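Local atomic coordinates of tricorn protease (Thermoplasma acidophilum, PDB entry 1K32), a protein that acts as a serine protease and probably cuts peptides released by the proteasome into still smaller pieces. Residues His353-Glu357 against Asp665-Lys669; Phe660-Tyr664 against Tyr692-Val696. All blocks are in the same frame, centred on the assembly; numbering follows the deposited sequence.

In the fold
From the N terminus the chain builds a six-bladed propeller and enters a seven-bladed one, where segment 353-357 lies at the end region of strand 348-355 and passes into the turn before 358-365. The remaining blades follow before helix 656-674 begins. That helix carries 660-664 and then, directly after it, 665-669, where interaction 1 closes a loop with 307 residues between its segments. The chain next turns into helix 678-693, and 692-696 comes back to 660-664, closing the short loop of interaction 2. The segments alternate, so the two loops cross. Helix 656-674 thus packs against the seven-bladed propeller through one contact and its helical neighbour through the other, their centres about 11 Å apart.

Interaction 1: His353-Glu357 against Asp665-Lys669; sequences HGTRE and DEAWK
R356 reaches helix 656-674 because its CG stands anti to the backbone N (chi1 -170°) and the chain then runs extended from CG to NE. D665 swings its carboxylate beside its own backbone N, and the R356 chain passes across it at about a right angle. Within this pair the nearest atoms are R356 CD and D665 OD1, 3.3 Å apart. The charged pair is looser: R356 NE to D665 OD2 is a long salt bridge of 3.8 Å, with the guanidinium and carboxylate planes 55° apart. Beyond it, R356 NH1 comes to 3.7 Å from W668 CZ3, the guanidinium and indole planes 14° apart but meeting obliquely, not stacked.

This is where a propeller blade meets the helical C1 domain. R356 sits in the turn that joins strands 348-355 and 358-365, and T355 shapes that turn as an ST turn, its OG1 accepting from E357 N at 3.2 Å. The helix answers with K669, whose CD lies 3.3 Å from R356 O, so the lysine meets the turn through its methylenes while its NZ pairs with D673. Y689, on the next helix, ties the site together: its OH hydrogen-bonds D665 OD2, and its ring makes a cation-pi contact with R356 and an edge-to-face contact with W668. W668 NE1, for its part, bonds to S685 O.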
ATOM      1  N   HIS A 353      22.801 -24.852 -39.220  1.00 23.69           N
ATOM      2  CA  HIS A 353      22.327 -26.171 -39.611  1.00 26.21           C
ATOM      3  C   HIS A 353      23.547 -27.084 -39.681  1.00 26.10           C
ATOM      4  O   HIS A 353      24.522 -26.782 -40.377  1.00 27.55           O
ATOM      5  CB  HIS A 353      21.629 -26.099 -40.977  1.00 29.67           C
ATOM      6  CG  HIS A 353      21.063 -27.406 -41.434  1.00 33.40           C
ATOM      7  ND1 HIS A 353      21.691 -28.204 -42.363  1.00 36.18           N
ATOM      8  CD2 HIS A 353      19.961 -28.087 -41.037  1.00 36.73           C
ATOM      9  CE1 HIS A 353      21.004 -29.323 -42.516  1.00 36.74           C
ATOM     10  NE2 HIS A 353      19.951 -29.278 -41.721  1.00 36.24           N
ATOM     11  N   GLY A 354      23.495 -28.187 -38.946  1.00 23.91           N
ATOM     12  CA  GLY A 354      24.599 -29.115 -38.922  1.00 23.72           C
ATOM     13  C   GLY A 354      24.281 -30.398 -39.657  1.00 25.55           C
ATOM     14  O   GLY A 354      23.167 -30.921 -39.583  1.00 24.30           O
ATOM     15  N   THR A 355      25.277 -30.890 -40.380  1.00 26.72           N
ATOM     16  CA  THR A 355      25.164 -32.119 -41.149  1.00 29.20           C
ATOM     17  C   THR A 355      26.424 -32.914 -40.856  1.00 29.89           C
ATOM     18  O   THR A 355      27.289 -32.475 -40.105  1.00 27.99           O
ATOM     19  CB  THR A 355      25.115 -31.847 -42.669  1.00 30.58           C
ATOM     20  OG1 THR A 355      26.352 -31.254 -43.089  1.00 32.57           O
ATOM     21  CG2 THR A 355      23.985 -30.899 -43.008  1.00 32.48           C
ATOM     22  N   ARG A 356      26.532 -34.079 -41.467  1.00 31.05           N
ATOM     23  CA  ARG A 356      27.700 -34.912 -41.266  1.00 33.69           C
ATOM     24  C   ARG A 356      28.963 -34.193 -41.769  1.00 31.42           C
ATOM     25  O   ARG A 356      30.062 -34.481 -41.312  1.00 31.23           O
ATOM     26  CB  ARG A 356      27.488 -36.243 -41.995  1.00 37.02           C
ATOM     27  CG  ARG A 356      28.513 -37.312 -41.695  1.00 43.51           C
ATOM     28  CD  ARG A 356      27.969 -38.688 -42.072  1.00 45.40           C
ATOM     29  NE  ARG A 356      29.025 -39.691 -42.147  1.00 48.05           N
ATOM     30  CZ  ARG A 356      29.901 -39.768 -43.141  1.00 50.51           C
ATOM     31  NH1 ARG A 356      30.837 -40.709 -43.131  1.00 51.61           N
ATOM     32  NH2 ARG A 356      29.832 -38.907 -44.152  1.00 50.86           N
ATOM     33  N   GLU A 357      28.799 -33.240 -42.681  1.00 30.22           N
ATOM     34  CA  GLU A 357      29.945 -32.511 -43.235  1.00 31.61           C
ATOM     35  C   GLU A 357      30.414 -31.333 -42.384  1.00 28.85           C
ATOM     36  O   GLU A 357      31.553 -30.913 -42.486  1.00 27.59           O
ATOM     37  CB  GLU A 357      29.632 -32.010 -44.651  1.00 32.76           C
ATOM     38  CG  GLU A 357      29.316 -33.125 -45.634  1.00 38.63           C
ATOM     39  CD  GLU A 357      30.448 -34.125 -45.750  1.00 43.85           C
ATOM     40  OE1 GLU A 357      30.237 -35.212 -46.332  1.00 46.65           O
ATOM     41  OE2 GLU A 357      31.559 -33.823 -45.263  1.00 47.54           O
ATOM     42  N   ASP A 665      25.741 -41.029 -36.980  1.00 18.12           N
ATOM     43  CA  ASP A 665      26.662 -40.187 -37.736  1.00 19.77           C
ATOM     44  C   ASP A 665      27.340 -39.150 -36.822  1.00 18.53           C
ATOM     45  O   ASP A 665      28.561 -39.006 -36.847  1.00 18.63           O
ATOM     46  CB  ASP A 665      25.926 -39.488 -38.883  1.00 19.43           C
ATOM     47  CG  ASP A 665      25.784 -40.368 -40.115  1.00 23.64           C
ATOM     48  OD1 ASP A 665      25.080 -39.941 -41.047  1.00 23.21           O
ATOM     49  OD2 ASP A 665      26.378 -41.473 -40.161  1.00 24.38           O
ATOM     50  N   GLU A 666      26.564 -38.449 -35.999  1.00 19.70           N
ATOM     51  CA  GLU A 666      27.150 -37.449 -35.097  1.00 20.97           C
ATOM     52  C   GLU A 666      28.065 -38.083 -34.045  1.00 20.96           C
ATOM     53  O   GLU A 666      29.122 -37.533 -33.720  1.00 19.55           O
ATOM     54  CB  GLU A 666      26.059 -36.620 -34.400  1.00 21.97           C
ATOM     55  CG  GLU A 666      26.624 -35.445 -33.613  1.00 23.97           C
ATOM     56  CD  GLU A 666      25.645 -34.290 -33.427  1.00 26.01           C
ATOM     57  OE1 GLU A 666      26.117 -33.132 -33.319  1.00 26.65           O
ATOM     58  OE2 GLU A 666      24.415 -34.533 -33.373  1.00 26.70           O
ATOM     59  N   ALA A 667      27.661 -39.237 -33.512  1.00 20.81           N
ATOM     60  CA  ALA A 667      28.465 -39.938 -32.506  1.00 20.57           C
ATOM     61  C   ALA A 667      29.803 -40.338 -33.127  1.00 19.38           C
ATOM     62  O   ALA A 667      30.852 -40.203 -32.514  1.00 18.34           O
ATOM     63  CB  ALA A 667      27.730 -41.185 -32.014  1.00 19.26           C
ATOM     64  N   TRP A 668      29.743 -40.835 -34.355  1.00 20.18           N
ATOM     65  CA  TRP A 668      30.934 -41.251 -35.093  1.00 18.82           C
ATOM     66  C   TRP A 668      31.830 -40.026 -35.368  1.00 19.14           C
ATOM     67  O   TRP A 668      33.039 -40.078 -35.161  1.00 17.32           O
ATOM     68  CB  TRP A 668      30.489 -41.915 -36.408  1.00 20.00           C
ATOM     69  CG  TRP A 668      31.593 -42.242 -37.362  1.00 21.45           C
ATOM     70  CD1 TRP A 668      32.356 -43.368 -37.379  1.00 21.19           C
ATOM     71  CD2 TRP A 668      32.076 -41.409 -38.417  1.00 22.00           C
ATOM     72  NE1 TRP A 668      33.297 -43.292 -38.385  1.00 21.77           N
ATOM     73  CE2 TRP A 668      33.145 -42.097 -39.038  1.00 22.29           C
ATOM     74  CE3 TRP A 668      31.709 -40.142 -38.901  1.00 23.14           C
ATOM     75  CZ2 TRP A 668      33.853 -41.561 -40.120  1.00 22.21           C
ATOM     76  CZ3 TRP A 668      32.413 -39.610 -39.975  1.00 24.29           C
ATOM     77  CH2 TRP A 668      33.476 -40.321 -40.574  1.00 23.93           C
ATOM     78  N   LYS A 669      31.219 -38.927 -35.809  1.00 20.76           N
ATOM     79  CA  LYS A 669      31.933 -37.681 -36.117  1.00 22.31           C
ATOM     80  C   LYS A 669      32.566 -37.049 -34.873  1.00 21.97           C
ATOM     81  O   LYS A 669      33.681 -36.536 -34.937  1.00 21.47           O
ATOM     82  CB  LYS A 669      30.975 -36.684 -36.793  1.00 24.00           C
ATOM     83  CG  LYS A 669      31.539 -35.282 -37.016  1.00 28.08           C
ATOM     84  CD  LYS A 669      30.694 -34.518 -38.042  1.00 29.52           C
ATOM     85  CE  LYS A 669      31.177 -33.086 -38.229  1.00 31.23           C
ATOM     86  NZ  LYS A 669      32.641 -33.019 -38.475  1.00 33.21           N
TER

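Interaction 2: Phe660-Tyr664 against Tyr692-Val696; sequences FLQMY and YRNLV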
ATOM      1  N   PHE A 660      17.952 -41.928 -35.635  1.00 20.31           N
ATOM      2  CA  PHE A 660      19.017 -42.895 -35.344  1.00 21.89           C
ATOM      3  C   PHE A 660      20.195 -42.780 -36.302  1.00 21.63           C
ATOM      4  O   PHE A 660      21.350 -42.982 -35.908  1.00 19.54           O
ATOM      5  CB  PHE A 660      18.475 -44.332 -35.377  1.00 21.83           C
ATOM      6  CG  PHE A 660      17.682 -44.723 -34.141  1.00 23.35           C
ATOM      7  CD1 PHE A 660      17.361 -43.782 -33.165  1.00 20.77           C
ATOM      8  CD2 PHE A 660      17.277 -46.048 -33.952  1.00 21.82           C
ATOM      9  CE1 PHE A 660      16.643 -44.158 -32.001  1.00 23.64           C
ATOM     10  CE2 PHE A 660      16.563 -46.434 -32.800  1.00 24.77           C
ATOM     11  CZ  PHE A 660      16.245 -45.484 -31.820  1.00 22.19           C
ATOM     12  N   LEU A 661      19.904 -42.483 -37.564  1.00 20.26           N
ATOM     13  CA  LEU A 661      20.961 -42.330 -38.551  1.00 23.57           C
ATOM     14  C   LEU A 661      21.725 -41.053 -38.241  1.00 21.43           C
ATOM     15  O   LEU A 661      22.947 -41.046 -38.235  1.00 21.62           O
ATOM     16  CB  LEU A 661      20.376 -42.250 -39.966  1.00 26.54           C
ATOM     17  CG  LEU A 661      21.155 -42.982 -41.063  1.00 33.43           C
ATOM     18  CD1 LEU A 661      20.661 -42.480 -42.424  1.00 34.00           C
ATOM     19  CD2 LEU A 661      22.668 -42.748 -40.924  1.00 32.13           C
ATOM     20  N   GLN A 662      21.000 -39.968 -37.968  1.00 23.60           N
ATOM     21  CA  GLN A 662      21.648 -38.688 -37.655  1.00 21.35           C
ATOM     22  C   GLN A 662      22.501 -38.774 -36.389  1.00 22.47           C
ATOM     23  O   GLN A 662      23.578 -38.166 -36.323  1.00 21.74           O
ATOM     24  CB  GLN A 662      20.601 -37.582 -37.501  1.00 21.15           C
ATOM     25  CG  GLN A 662      21.163 -36.152 -37.357  1.00 22.35           C
ATOM     26  CD  GLN A 662      21.641 -35.820 -35.944  1.00 25.08           C
ATOM     27  OE1 GLN A 662      21.189 -36.424 -34.961  1.00 22.41           O
ATOM     28  NE2 GLN A 662      22.550 -34.842 -35.835  1.00 22.18           N
ATOM     29  N   MET A 663      22.035 -39.549 -35.405  1.00 19.29           N
ATOM     30  CA  MET A 663      22.751 -39.704 -34.129  1.00 18.33           C
ATOM     31  C   MET A 663      24.001 -40.576 -34.242  1.00 17.59           C
ATOM     32  O   MET A 663      25.026 -40.270 -33.648  1.00 15.14           O
ATOM     33  CB  MET A 663      21.805 -40.269 -33.060  1.00 19.20           C
ATOM     34  CG  MET A 663      20.721 -39.292 -32.648  1.00 21.80           C
ATOM     35  SD  MET A 663      19.302 -40.050 -31.798  1.00 28.29           S
ATOM     36  CE  MET A 663      19.933 -40.142 -30.103  1.00 25.83           C
ATOM     37  N   TYR A 664      23.915 -41.670 -34.992  1.00 17.09           N
ATOM     38  CA  TYR A 664      25.086 -42.523 -35.174  1.00 17.53           C
ATOM     39  C   TYR A 664      26.146 -41.692 -35.899  1.00 17.77           C
ATOM     40  O   TYR A 664      27.307 -41.655 -35.493  1.00 19.76           O
ATOM     41  CB  TYR A 664      24.738 -43.752 -36.017  1.00 18.57           C
ATOM     42  CG  TYR A 664      25.967 -44.513 -36.446  1.00 17.96           C
ATOM     43  CD1 TYR A 664      26.666 -45.308 -35.534  1.00 17.53           C
ATOM     44  CD2 TYR A 664      26.501 -44.348 -37.740  1.00 16.80           C
ATOM     45  CE1 TYR A 664      27.877 -45.921 -35.885  1.00 18.73           C
ATOM     46  CE2 TYR A 664      27.712 -44.951 -38.101  1.00 17.69           C
ATOM     47  CZ  TYR A 664      28.395 -45.735 -37.168  1.00 18.17           C
ATOM     48  OH  TYR A 664      29.600 -46.311 -37.492  1.00 18.30           O
ATOM     49  N   TYR A 692      29.512 -50.391 -38.416  1.00 21.00           N
ATOM     50  CA  TYR A 692      28.483 -50.062 -37.443  1.00 21.13           C
ATOM     51  C   TYR A 692      27.306 -49.312 -38.045  1.00 20.94           C
ATOM     52  O   TYR A 692      26.177 -49.432 -37.569  1.00 16.28           O
ATOM     53  CB  TYR A 692      29.103 -49.307 -36.273  1.00 20.58           C
ATOM     54  CG  TYR A 692      30.088 -50.201 -35.559  1.00 21.97           C
ATOM     55  CD1 TYR A 692      31.462 -50.051 -35.741  1.00 17.95           C
ATOM     56  CD2 TYR A 692      29.634 -51.253 -34.763  1.00 19.94           C
ATOM     57  CE1 TYR A 692      32.354 -50.926 -35.144  1.00 20.74           C
ATOM     58  CE2 TYR A 692      30.510 -52.131 -34.169  1.00 19.38           C
ATOM     59  CZ  TYR A 692      31.866 -51.970 -34.357  1.00 21.73           C
ATOM     60  OH  TYR A 692      32.732 -52.856 -33.763  1.00 20.78           O
ATOM     61  N   ARG A 693      27.561 -48.560 -39.110  1.00 19.81           N
ATOM     62  CA  ARG A 693      26.481 -47.846 -39.773  1.00 22.46           C
ATOM     63  C   ARG A 693      25.486 -48.883 -40.322  1.00 21.29           C
ATOM     64  O   ARG A 693      24.296 -48.618 -40.414  1.00 22.34           O
ATOM     65  CB  ARG A 693      27.043 -46.975 -40.906  1.00 25.61           C
ATOM     66  CG  ARG A 693      25.999 -46.135 -41.635  1.00 30.24           C
ATOM     67  CD  ARG A 693      25.518 -46.828 -42.887  1.00 34.98           C
ATOM     68  NE  ARG A 693      24.526 -46.035 -43.611  1.00 40.83           N
ATOM     69  CZ  ARG A 693      23.227 -46.010 -43.325  1.00 41.77           C
ATOM     70  NH1 ARG A 693      22.407 -45.255 -44.039  1.00 40.54           N
ATOM     71  NH2 ARG A 693      22.744 -46.756 -42.336  1.00 41.58           N
ATOM     72  N   ASN A 694      25.967 -50.076 -40.661  1.00 20.57           N
ATOM     73  CA  ASN A 694      25.075 -51.109 -41.196  1.00 23.17           C
ATOM     74  C   ASN A 694      24.133 -51.709 -40.154  1.00 23.40           C
ATOM     75  O   ASN A 694      23.097 -52.293 -40.495  1.00 22.61           O
ATOM     76  CB  ASN A 694      25.874 -52.237 -41.857  1.00 24.03           C
ATOM     77  CG  ASN A 694      26.491 -51.816 -43.185  1.00 26.31           C
ATOM     78  OD1 ASN A 694      25.984 -50.924 -43.858  1.00 25.95           O
ATOM     79  ND2 ASN A 694      27.578 -52.467 -43.567  1.00 24.06           N
ATOM     80  N   LEU A 695      24.488 -51.581 -38.883  1.00 21.60           N
ATOM     81  CA  LEU A 695      23.631 -52.116 -37.827  1.00 22.53           C
ATOM     82  C   LEU A 695      22.562 -51.114 -37.426  1.00 22.80           C
ATOM     83  O   LEU A 695      21.586 -51.469 -36.778  1.00 22.50           O
ATOM     84  CB  LEU A 695      24.452 -52.457 -36.593  1.00 20.71           C
ATOM     85  CG  LEU A 695      25.535 -53.512 -36.760  1.00 22.65           C
ATOM     86  CD1 LEU A 695      26.258 -53.665 -35.427  1.00 20.88           C
ATOM     87  CD2 LEU A 695      24.910 -54.843 -37.230  1.00 20.49           C
ATOM     88  N   VAL A 696      22.754 -49.857 -37.804  1.00 24.34           N
ATOM     89  CA  VAL A 696      21.799 -48.822 -37.445  1.00 24.95           C
ATOM     90  C   VAL A 696      20.362 -49.125 -37.872  1.00 25.86           C
ATOM     91  O   VAL A 696      19.438 -48.958 -37.077  1.00 23.66           O
ATOM     92  CB  VAL A 696      22.237 -47.468 -38.007  1.00 25.02           C
ATOM     93  CG1 VAL A 696      21.181 -46.403 -37.715  1.00 25.28           C
ATOM     94  CG2 VAL A 696      23.572 -47.070 -37.373  1.00 23.83           C
TER
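Apolar contacts carry most of this meeting, and Y664 is at their centre. V696 sets CG2 against the root of its ring, 3.6 Å from Y664 CG, while its other methyl, CG1, turns to F660 CB at 4.1 Å. With CG anti to the backbone N (chi1 169°), the tyrosine stretches across to the other segment, where Y692 CB lies 3.6 Å from Y664 CE1 and R693 CB 3.5 Å from Y664 CE2. Both CB atoms and the V696 methyl come obliquely from one side of the ring plane, near CE1, CE2 and CG in turn.

The contact belongs to a helical hairpin: helices 656-674 and 678-693 run antiparallel, joined by a short link, and 692-696 lies at the C-terminal part of the second helix, with V696 in a 3-10 turn. F660 and Y692 also touch helix 702-714, a third helix of this C1 bundle.

A guanidinium contact lies beside this apolar core. R693 bends at chi2 (-96°), and L661 CD2 lies over one face of the R693 guanidinium, 3.9 Å above the plane and displaced toward its rim; L661 CD1 is 3.7 Å from R693 NH1.

Polar bonding across the pair is absent. Y664 OH comes 3.4 Å from R693 N, but the angle is too poor for a hydrogen bond, and the hydroxyl bonds to Y689 O instead. Y692 OH is held by E715.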